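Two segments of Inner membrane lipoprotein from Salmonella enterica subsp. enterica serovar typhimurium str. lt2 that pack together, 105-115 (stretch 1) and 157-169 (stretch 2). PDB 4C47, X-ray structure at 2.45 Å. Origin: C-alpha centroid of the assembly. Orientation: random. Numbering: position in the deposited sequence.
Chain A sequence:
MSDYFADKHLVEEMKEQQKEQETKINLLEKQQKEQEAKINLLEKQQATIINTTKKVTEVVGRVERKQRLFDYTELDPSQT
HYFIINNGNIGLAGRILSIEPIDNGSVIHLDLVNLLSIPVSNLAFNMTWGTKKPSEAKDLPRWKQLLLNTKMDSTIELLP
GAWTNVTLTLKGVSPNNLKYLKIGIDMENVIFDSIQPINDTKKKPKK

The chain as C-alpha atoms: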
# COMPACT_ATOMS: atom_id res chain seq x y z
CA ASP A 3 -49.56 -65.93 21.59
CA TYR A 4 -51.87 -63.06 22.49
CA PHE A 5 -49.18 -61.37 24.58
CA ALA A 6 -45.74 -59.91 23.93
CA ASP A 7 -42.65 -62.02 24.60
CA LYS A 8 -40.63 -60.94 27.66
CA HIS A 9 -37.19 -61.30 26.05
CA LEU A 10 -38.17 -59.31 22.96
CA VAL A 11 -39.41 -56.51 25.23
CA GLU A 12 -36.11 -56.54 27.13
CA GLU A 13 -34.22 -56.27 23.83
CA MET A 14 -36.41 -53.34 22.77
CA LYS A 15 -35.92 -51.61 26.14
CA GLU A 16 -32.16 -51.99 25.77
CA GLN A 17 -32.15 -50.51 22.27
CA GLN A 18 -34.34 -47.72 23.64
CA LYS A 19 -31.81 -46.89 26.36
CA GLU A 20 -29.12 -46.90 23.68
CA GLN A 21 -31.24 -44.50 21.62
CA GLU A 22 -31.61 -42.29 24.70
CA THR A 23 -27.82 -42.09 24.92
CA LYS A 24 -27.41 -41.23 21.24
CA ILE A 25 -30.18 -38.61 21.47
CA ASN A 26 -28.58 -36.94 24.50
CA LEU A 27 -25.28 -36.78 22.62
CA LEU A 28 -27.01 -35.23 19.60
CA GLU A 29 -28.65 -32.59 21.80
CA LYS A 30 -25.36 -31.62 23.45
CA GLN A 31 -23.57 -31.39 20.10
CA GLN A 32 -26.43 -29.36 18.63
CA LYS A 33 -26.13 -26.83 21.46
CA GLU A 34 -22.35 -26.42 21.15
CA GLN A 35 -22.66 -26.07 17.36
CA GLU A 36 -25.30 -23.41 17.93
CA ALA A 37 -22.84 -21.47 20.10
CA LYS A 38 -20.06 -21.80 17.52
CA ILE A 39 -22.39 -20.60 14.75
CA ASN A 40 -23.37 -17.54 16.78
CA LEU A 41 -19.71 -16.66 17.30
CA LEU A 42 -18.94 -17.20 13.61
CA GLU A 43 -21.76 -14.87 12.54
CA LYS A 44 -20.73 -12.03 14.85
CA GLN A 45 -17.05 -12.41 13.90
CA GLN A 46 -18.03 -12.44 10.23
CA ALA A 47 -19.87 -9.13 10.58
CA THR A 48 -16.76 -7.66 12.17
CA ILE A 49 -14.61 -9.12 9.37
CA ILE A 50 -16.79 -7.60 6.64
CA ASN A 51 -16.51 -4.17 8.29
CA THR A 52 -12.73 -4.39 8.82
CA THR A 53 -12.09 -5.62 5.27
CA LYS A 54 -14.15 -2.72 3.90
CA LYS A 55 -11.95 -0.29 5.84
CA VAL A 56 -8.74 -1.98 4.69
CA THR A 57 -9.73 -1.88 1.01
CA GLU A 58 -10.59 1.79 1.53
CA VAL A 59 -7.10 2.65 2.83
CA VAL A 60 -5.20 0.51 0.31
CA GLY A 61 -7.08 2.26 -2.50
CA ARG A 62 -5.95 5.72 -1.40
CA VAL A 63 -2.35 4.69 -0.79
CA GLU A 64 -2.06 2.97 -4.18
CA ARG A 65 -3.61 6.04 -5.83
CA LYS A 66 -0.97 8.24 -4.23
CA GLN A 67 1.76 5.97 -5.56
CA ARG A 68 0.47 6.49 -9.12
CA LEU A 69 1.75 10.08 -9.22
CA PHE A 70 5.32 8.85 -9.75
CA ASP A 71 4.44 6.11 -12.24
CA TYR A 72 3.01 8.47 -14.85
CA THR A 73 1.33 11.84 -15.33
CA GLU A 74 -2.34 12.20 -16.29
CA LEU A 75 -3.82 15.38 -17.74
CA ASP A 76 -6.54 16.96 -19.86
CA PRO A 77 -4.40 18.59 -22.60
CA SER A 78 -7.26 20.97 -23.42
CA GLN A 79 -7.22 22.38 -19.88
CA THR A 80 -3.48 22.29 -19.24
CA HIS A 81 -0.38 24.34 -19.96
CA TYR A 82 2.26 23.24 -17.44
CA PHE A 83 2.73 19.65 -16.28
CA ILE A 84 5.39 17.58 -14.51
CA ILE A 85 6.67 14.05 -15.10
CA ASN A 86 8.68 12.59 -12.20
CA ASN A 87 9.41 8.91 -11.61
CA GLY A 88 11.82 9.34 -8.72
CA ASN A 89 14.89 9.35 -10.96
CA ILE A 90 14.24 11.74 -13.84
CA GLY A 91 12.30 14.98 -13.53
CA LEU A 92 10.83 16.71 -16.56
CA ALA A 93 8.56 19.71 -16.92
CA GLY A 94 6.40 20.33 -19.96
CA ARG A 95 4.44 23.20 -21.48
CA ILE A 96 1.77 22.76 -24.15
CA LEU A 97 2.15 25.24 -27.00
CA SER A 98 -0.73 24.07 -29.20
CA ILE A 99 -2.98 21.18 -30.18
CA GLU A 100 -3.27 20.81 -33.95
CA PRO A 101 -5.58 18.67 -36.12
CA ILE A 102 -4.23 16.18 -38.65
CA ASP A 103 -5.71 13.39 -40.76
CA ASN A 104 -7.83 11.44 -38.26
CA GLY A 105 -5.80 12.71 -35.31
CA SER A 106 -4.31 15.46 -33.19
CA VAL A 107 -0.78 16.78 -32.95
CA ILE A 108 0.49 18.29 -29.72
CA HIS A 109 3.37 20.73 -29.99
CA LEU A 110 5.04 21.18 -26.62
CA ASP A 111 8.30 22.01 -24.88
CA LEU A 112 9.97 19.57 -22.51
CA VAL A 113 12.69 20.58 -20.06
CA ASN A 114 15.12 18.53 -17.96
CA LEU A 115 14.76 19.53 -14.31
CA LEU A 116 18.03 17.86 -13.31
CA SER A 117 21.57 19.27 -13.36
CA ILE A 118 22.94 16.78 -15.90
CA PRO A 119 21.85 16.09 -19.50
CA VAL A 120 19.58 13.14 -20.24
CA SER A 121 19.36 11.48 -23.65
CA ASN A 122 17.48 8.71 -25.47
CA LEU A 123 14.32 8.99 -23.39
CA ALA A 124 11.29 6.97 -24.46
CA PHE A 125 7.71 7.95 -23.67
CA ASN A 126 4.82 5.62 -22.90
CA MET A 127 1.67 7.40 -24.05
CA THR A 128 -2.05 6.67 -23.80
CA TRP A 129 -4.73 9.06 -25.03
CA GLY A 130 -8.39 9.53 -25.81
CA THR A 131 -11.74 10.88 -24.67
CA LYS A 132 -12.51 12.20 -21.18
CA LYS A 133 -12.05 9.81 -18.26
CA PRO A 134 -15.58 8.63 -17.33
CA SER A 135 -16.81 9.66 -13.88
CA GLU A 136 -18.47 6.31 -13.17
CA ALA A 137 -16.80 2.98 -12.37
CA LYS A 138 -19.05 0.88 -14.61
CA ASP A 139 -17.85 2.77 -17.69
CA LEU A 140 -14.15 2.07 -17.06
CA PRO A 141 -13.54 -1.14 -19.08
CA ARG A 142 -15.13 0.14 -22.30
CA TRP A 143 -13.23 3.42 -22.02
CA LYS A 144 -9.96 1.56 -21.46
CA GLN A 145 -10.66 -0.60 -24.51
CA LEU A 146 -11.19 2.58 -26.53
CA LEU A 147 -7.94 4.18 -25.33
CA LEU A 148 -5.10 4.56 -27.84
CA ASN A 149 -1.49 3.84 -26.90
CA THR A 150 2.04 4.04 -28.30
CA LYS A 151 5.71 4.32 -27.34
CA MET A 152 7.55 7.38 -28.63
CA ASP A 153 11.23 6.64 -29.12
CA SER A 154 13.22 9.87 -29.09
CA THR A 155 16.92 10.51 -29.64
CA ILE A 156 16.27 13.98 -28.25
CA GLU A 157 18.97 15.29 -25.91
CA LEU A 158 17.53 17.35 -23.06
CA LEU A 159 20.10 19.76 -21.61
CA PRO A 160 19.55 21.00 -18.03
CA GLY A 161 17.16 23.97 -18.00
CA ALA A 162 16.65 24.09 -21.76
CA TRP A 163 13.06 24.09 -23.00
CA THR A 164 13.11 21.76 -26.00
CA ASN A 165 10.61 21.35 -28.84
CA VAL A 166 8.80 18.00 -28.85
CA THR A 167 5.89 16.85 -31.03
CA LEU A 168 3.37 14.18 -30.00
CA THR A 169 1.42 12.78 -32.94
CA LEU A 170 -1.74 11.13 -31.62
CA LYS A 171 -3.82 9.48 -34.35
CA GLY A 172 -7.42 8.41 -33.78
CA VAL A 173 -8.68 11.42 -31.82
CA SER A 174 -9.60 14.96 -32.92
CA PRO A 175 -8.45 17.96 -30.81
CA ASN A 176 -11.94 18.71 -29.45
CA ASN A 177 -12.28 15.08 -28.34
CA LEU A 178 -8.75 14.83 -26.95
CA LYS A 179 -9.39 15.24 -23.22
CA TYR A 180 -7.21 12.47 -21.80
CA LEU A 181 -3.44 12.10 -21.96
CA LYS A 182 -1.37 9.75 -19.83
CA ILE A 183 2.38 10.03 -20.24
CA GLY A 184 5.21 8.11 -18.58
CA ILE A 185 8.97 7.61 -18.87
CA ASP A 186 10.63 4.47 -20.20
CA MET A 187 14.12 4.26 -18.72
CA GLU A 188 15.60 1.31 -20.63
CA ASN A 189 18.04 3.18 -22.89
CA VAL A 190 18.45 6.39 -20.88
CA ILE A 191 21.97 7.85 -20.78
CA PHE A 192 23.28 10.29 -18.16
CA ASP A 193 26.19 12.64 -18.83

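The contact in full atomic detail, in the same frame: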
# COMPACT_ATOMS: atom_id res chain seq x y z
N GLY A 105 -6.50 12.61 -36.57
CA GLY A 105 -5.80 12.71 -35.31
C GLY A 105 -5.47 14.11 -34.85
O GLY A 105 -5.83 15.10 -35.49
N SER A 106 -4.78 14.19 -33.72
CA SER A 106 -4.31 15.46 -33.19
C SER A 106 -2.79 15.46 -33.13
O SER A 106 -2.16 14.41 -33.07
CB SER A 106 -4.86 15.69 -31.78
OG SER A 106 -6.26 15.53 -31.76
N VAL A 107 -2.21 16.65 -33.17
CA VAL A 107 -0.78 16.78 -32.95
C VAL A 107 -0.56 17.80 -31.85
O VAL A 107 -1.06 18.92 -31.92
CB VAL A 107 -0.04 17.17 -34.24
CG1 VAL A 107 1.28 17.83 -33.92
CG2 VAL A 107 0.18 15.93 -35.10
N ILE A 108 0.18 17.40 -30.82
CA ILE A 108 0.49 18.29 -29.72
C ILE A 108 1.92 18.80 -29.84
O ILE A 108 2.87 18.02 -29.78
CB ILE A 108 0.34 17.60 -28.36
CG1 ILE A 108 -1.06 17.00 -28.21
CG2 ILE A 108 0.65 18.57 -27.23
CD1 ILE A 108 -1.28 16.31 -26.89
N HIS A 109 2.06 20.11 -30.02
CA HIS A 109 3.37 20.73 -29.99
C HIS A 109 3.62 21.22 -28.58
O HIS A 109 2.83 21.99 -28.03
CB HIS A 109 3.43 21.90 -30.97
CG HIS A 109 3.19 21.51 -32.39
ND1 HIS A 109 4.22 21.18 -33.26
CD2 HIS A 109 2.05 21.38 -33.10
CE1 HIS A 109 3.71 20.87 -34.44
NE2 HIS A 109 2.40 20.98 -34.37
N LEU A 110 4.71 20.76 -27.98
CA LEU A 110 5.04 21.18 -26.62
C LEU A 110 6.53 21.42 -26.45
O LEU A 110 7.33 21.16 -27.35
CB LEU A 110 4.56 20.15 -25.59
CG LEU A 110 5.21 18.78 -25.57
CD1 LEU A 110 5.13 18.17 -24.18
CD2 LEU A 110 4.55 17.86 -26.57
N ASP A 111 6.90 21.93 -25.28
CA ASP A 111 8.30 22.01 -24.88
C ASP A 111 8.49 21.12 -23.66
O ASP A 111 7.68 21.12 -22.73
CB ASP A 111 8.70 23.44 -24.54
CG ASP A 111 8.86 24.31 -25.77
OD1 ASP A 111 9.21 23.77 -26.85
OD2 ASP A 111 8.65 25.54 -25.67
N LEU A 112 9.57 20.33 -23.68
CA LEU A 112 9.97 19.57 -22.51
C LEU A 112 11.26 20.17 -21.98
O LEU A 112 12.07 20.70 -22.75
CB LEU A 112 10.18 18.10 -22.86
CG LEU A 112 8.96 17.27 -23.23
CD1 LEU A 112 9.37 15.86 -23.64
CD2 LEU A 112 7.97 17.21 -22.08
N VAL A 113 11.46 20.10 -20.66
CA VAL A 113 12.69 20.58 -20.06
C VAL A 113 13.17 19.65 -18.94
O VAL A 113 12.38 19.18 -18.10
CB VAL A 113 12.55 22.03 -19.53
CG1 VAL A 113 11.51 22.12 -18.42
CG2 VAL A 113 13.89 22.55 -19.06
N ASN A 114 14.46 19.35 -18.97
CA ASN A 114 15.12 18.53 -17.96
C ASN A 114 15.31 19.32 -16.68
O ASN A 114 15.97 20.36 -16.67
CB ASN A 114 16.45 18.01 -18.51
CG ASN A 114 17.25 17.23 -17.48
OD1 ASN A 114 16.72 16.76 -16.47
ND2 ASN A 114 18.54 17.07 -17.74
N LEU A 115 14.73 18.83 -15.59
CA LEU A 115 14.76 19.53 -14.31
C LEU A 115 16.06 19.28 -13.56
O LEU A 115 16.38 19.99 -12.61
CB LEU A 115 13.57 19.11 -13.44
CG LEU A 115 12.19 19.43 -14.00
CD1 LEU A 115 11.09 19.04 -13.01
CD2 LEU A 115 12.10 20.91 -14.37
N GLU A 157 18.13 15.00 -27.06
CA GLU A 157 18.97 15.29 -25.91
C GLU A 157 18.43 16.49 -25.15
O GLU A 157 18.35 17.59 -25.70
CB GLU A 157 20.41 15.54 -26.33
CG GLU A 157 21.31 15.96 -25.18
CD GLU A 157 22.75 16.16 -25.60
OE1 GLU A 157 23.02 16.19 -26.82
OE2 GLU A 157 23.61 16.29 -24.71
N LEU A 158 18.06 16.28 -23.89
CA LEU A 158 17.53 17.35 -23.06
C LEU A 158 18.59 17.91 -22.12
O LEU A 158 18.95 17.27 -21.12
CB LEU A 158 16.32 16.85 -22.26
CG LEU A 158 15.13 16.35 -23.08
CD1 LEU A 158 14.06 15.78 -22.17
CD2 LEU A 158 14.57 17.46 -23.95
N LEU A 159 19.10 19.09 -22.45
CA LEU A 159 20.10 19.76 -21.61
C LEU A 159 19.41 20.38 -20.40
O LEU A 159 18.25 20.78 -20.48
CB LEU A 159 20.84 20.83 -22.42
CG LEU A 159 21.82 20.30 -23.47
CD1 LEU A 159 22.49 21.45 -24.21
CD2 LEU A 159 22.86 19.40 -22.81
N PRO A 160 20.13 20.46 -19.26
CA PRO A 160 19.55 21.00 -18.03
C PRO A 160 19.04 22.43 -18.20
O PRO A 160 19.82 23.32 -18.52
CB PRO A 160 20.73 21.00 -17.05
CG PRO A 160 21.68 19.99 -17.59
CD PRO A 160 21.53 20.05 -19.08
N GLY A 161 17.74 22.63 -18.00
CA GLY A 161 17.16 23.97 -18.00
C GLY A 161 16.69 24.46 -19.35
O GLY A 161 16.07 25.51 -19.45
N ALA A 162 16.96 23.68 -20.40
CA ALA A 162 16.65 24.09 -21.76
C ALA A 162 15.31 23.55 -22.27
O ALA A 162 15.18 22.35 -22.53
CB ALA A 162 17.77 23.70 -22.71
N TRP A 163 14.33 24.44 -22.39
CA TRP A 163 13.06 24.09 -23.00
C TRP A 163 13.29 23.59 -24.42
O TRP A 163 13.88 24.30 -25.24
CB TRP A 163 12.12 25.30 -23.02
CG TRP A 163 11.58 25.68 -21.67
CD1 TRP A 163 11.96 26.74 -20.90
CD2 TRP A 163 10.56 24.99 -20.93
NE1 TRP A 163 11.24 26.76 -19.73
CE2 TRP A 163 10.38 25.70 -19.72
CE3 TRP A 163 9.79 23.85 -21.17
CZ2 TRP A 163 9.45 25.30 -18.76
CZ3 TRP A 163 8.86 23.46 -20.22
CH2 TRP A 163 8.70 24.18 -19.03
N THR A 164 12.83 22.38 -24.72
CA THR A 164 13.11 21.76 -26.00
C THR A 164 11.84 21.33 -26.74
O THR A 164 10.95 20.72 -26.15
CB THR A 164 14.05 20.55 -25.83
OG1 THR A 164 15.16 20.92 -25.01
CG2 THR A 164 14.54 20.05 -27.18
N ASN A 165 11.78 21.66 -28.02
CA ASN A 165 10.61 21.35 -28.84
C ASN A 165 10.37 19.86 -29.05
O ASN A 165 11.24 19.15 -29.55
CB ASN A 165 10.70 22.06 -30.19
CG ASN A 165 9.59 23.07 -30.40
OD1 ASN A 165 8.42 22.77 -30.16
ND2 ASN A 165 9.96 24.27 -30.83
N VAL A 166 9.19 19.40 -28.67
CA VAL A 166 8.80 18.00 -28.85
C VAL A 166 7.38 17.92 -29.42
O VAL A 166 6.49 18.67 -29.00
CB VAL A 166 8.87 17.21 -27.52
CG1 VAL A 166 8.35 15.80 -27.69
CG2 VAL A 166 10.30 17.19 -27.00
N THR A 167 7.18 17.03 -30.38
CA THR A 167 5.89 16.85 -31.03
C THR A 167 5.30 15.46 -30.77
O THR A 167 5.93 14.45 -31.06
CB THR A 167 5.98 17.09 -32.54
OG1 THR A 167 6.20 18.48 -32.80
CG2 THR A 167 4.71 16.64 -33.24
N LEU A 168 4.08 15.43 -30.24
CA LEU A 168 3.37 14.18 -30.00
C LEU A 168 2.27 14.01 -31.03
O LEU A 168 1.26 14.71 -30.99
CB LEU A 168 2.76 14.17 -28.60
CG LEU A 168 3.68 14.49 -27.43
CD1 LEU A 168 2.92 14.44 -26.11
CD2 LEU A 168 4.88 13.56 -27.40
N THR A 169 2.45 13.08 -31.96
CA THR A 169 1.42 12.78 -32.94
C THR A 169 0.50 11.69 -32.41
O THR A 169 0.93 10.56 -32.17
CB THR A 169 2.00 12.37 -34.31
OG1 THR A 169 2.41 11.00 -34.26
CG2 THR A 169 3.19 13.25 -34.67
O HOH W 1 15.85 19.98 -21.31

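Residues 105-114 form a strand that runs antiparallel to the strand containing 164-169, and the backbone ladder between them sets the spacing into which the side chains fit. Three residues of the first strand, I108, L110 and L112, each give and receive a hydrogen bond. I108 N to L168 O and L168 N to I108 O are both 2.9 Å, as are L110 N to V166 O and V166 N to L110 O; at the next rung L112 N lies 2.9 Å from T164 O, and T164 N only 2.7 Å from L112 O. Between these rungs the strands come close enough for CA-H...O contacts, the tightest being D111 CA to T164 O at 3.2 Å.

Alternation sorts the side chains onto two faces. I108, L110, L112, V166 and L168 share the buried one, where branched aliphatic groups suit a dry, tightly filled layer. L110, with chi1 in p, has an end that comes nearer to the neighbouring strand than its CA-to-CB bond would suggest, and its CD2 settles 3.6 Å from CG of L168. L112 reaches along the same face to V166, CD1 to CG2 at 3.7 Å. T164 ends this row with a polar group satisfied close at hand: its OG1 donates to A162 O at 2.9 Å.

The other face, carrying V107, H109, D111, N165, T167 and T169, is more polar and generally more open. V107 lays CG1 against the methyl CG2 of T167 at 3.7 Å, showing how threonine can offer a hydrocarbon surface as well as a hydroxyl.

Next to T164, W163 contributes much of the fit. Its broad ring provides a floor for V113, whose CG1 sits 3.5 Å from the centroid of the six-membered ring, almost on the ring normal, in a CH-pi contact. D111 CB packs obliquely against the same side chain, 3.6 Å from CE3. The other V113 methyl, CG2, presses against the backbone of the turn, 3.4 Å from G161 C. This compact, forked side chain thus touches both ring and turn.

The type II turn from L159 to A162 places G161 at phi 90°, where a CB would jam against the preceding carbonyl; glycine therefore suits the bend. G161 N donates to N114 O at 3.2 Å, while N114 ND2 makes a weak hydrogen bond to L158 O at 3.4 Å. A water fills the remaining gap, accepting from N114 N at 2.8 Å and donating to L159 O and A162 O, each 2.7 Å from the water oxygen. Altogether 997 Å² is buried, summed over both stretches.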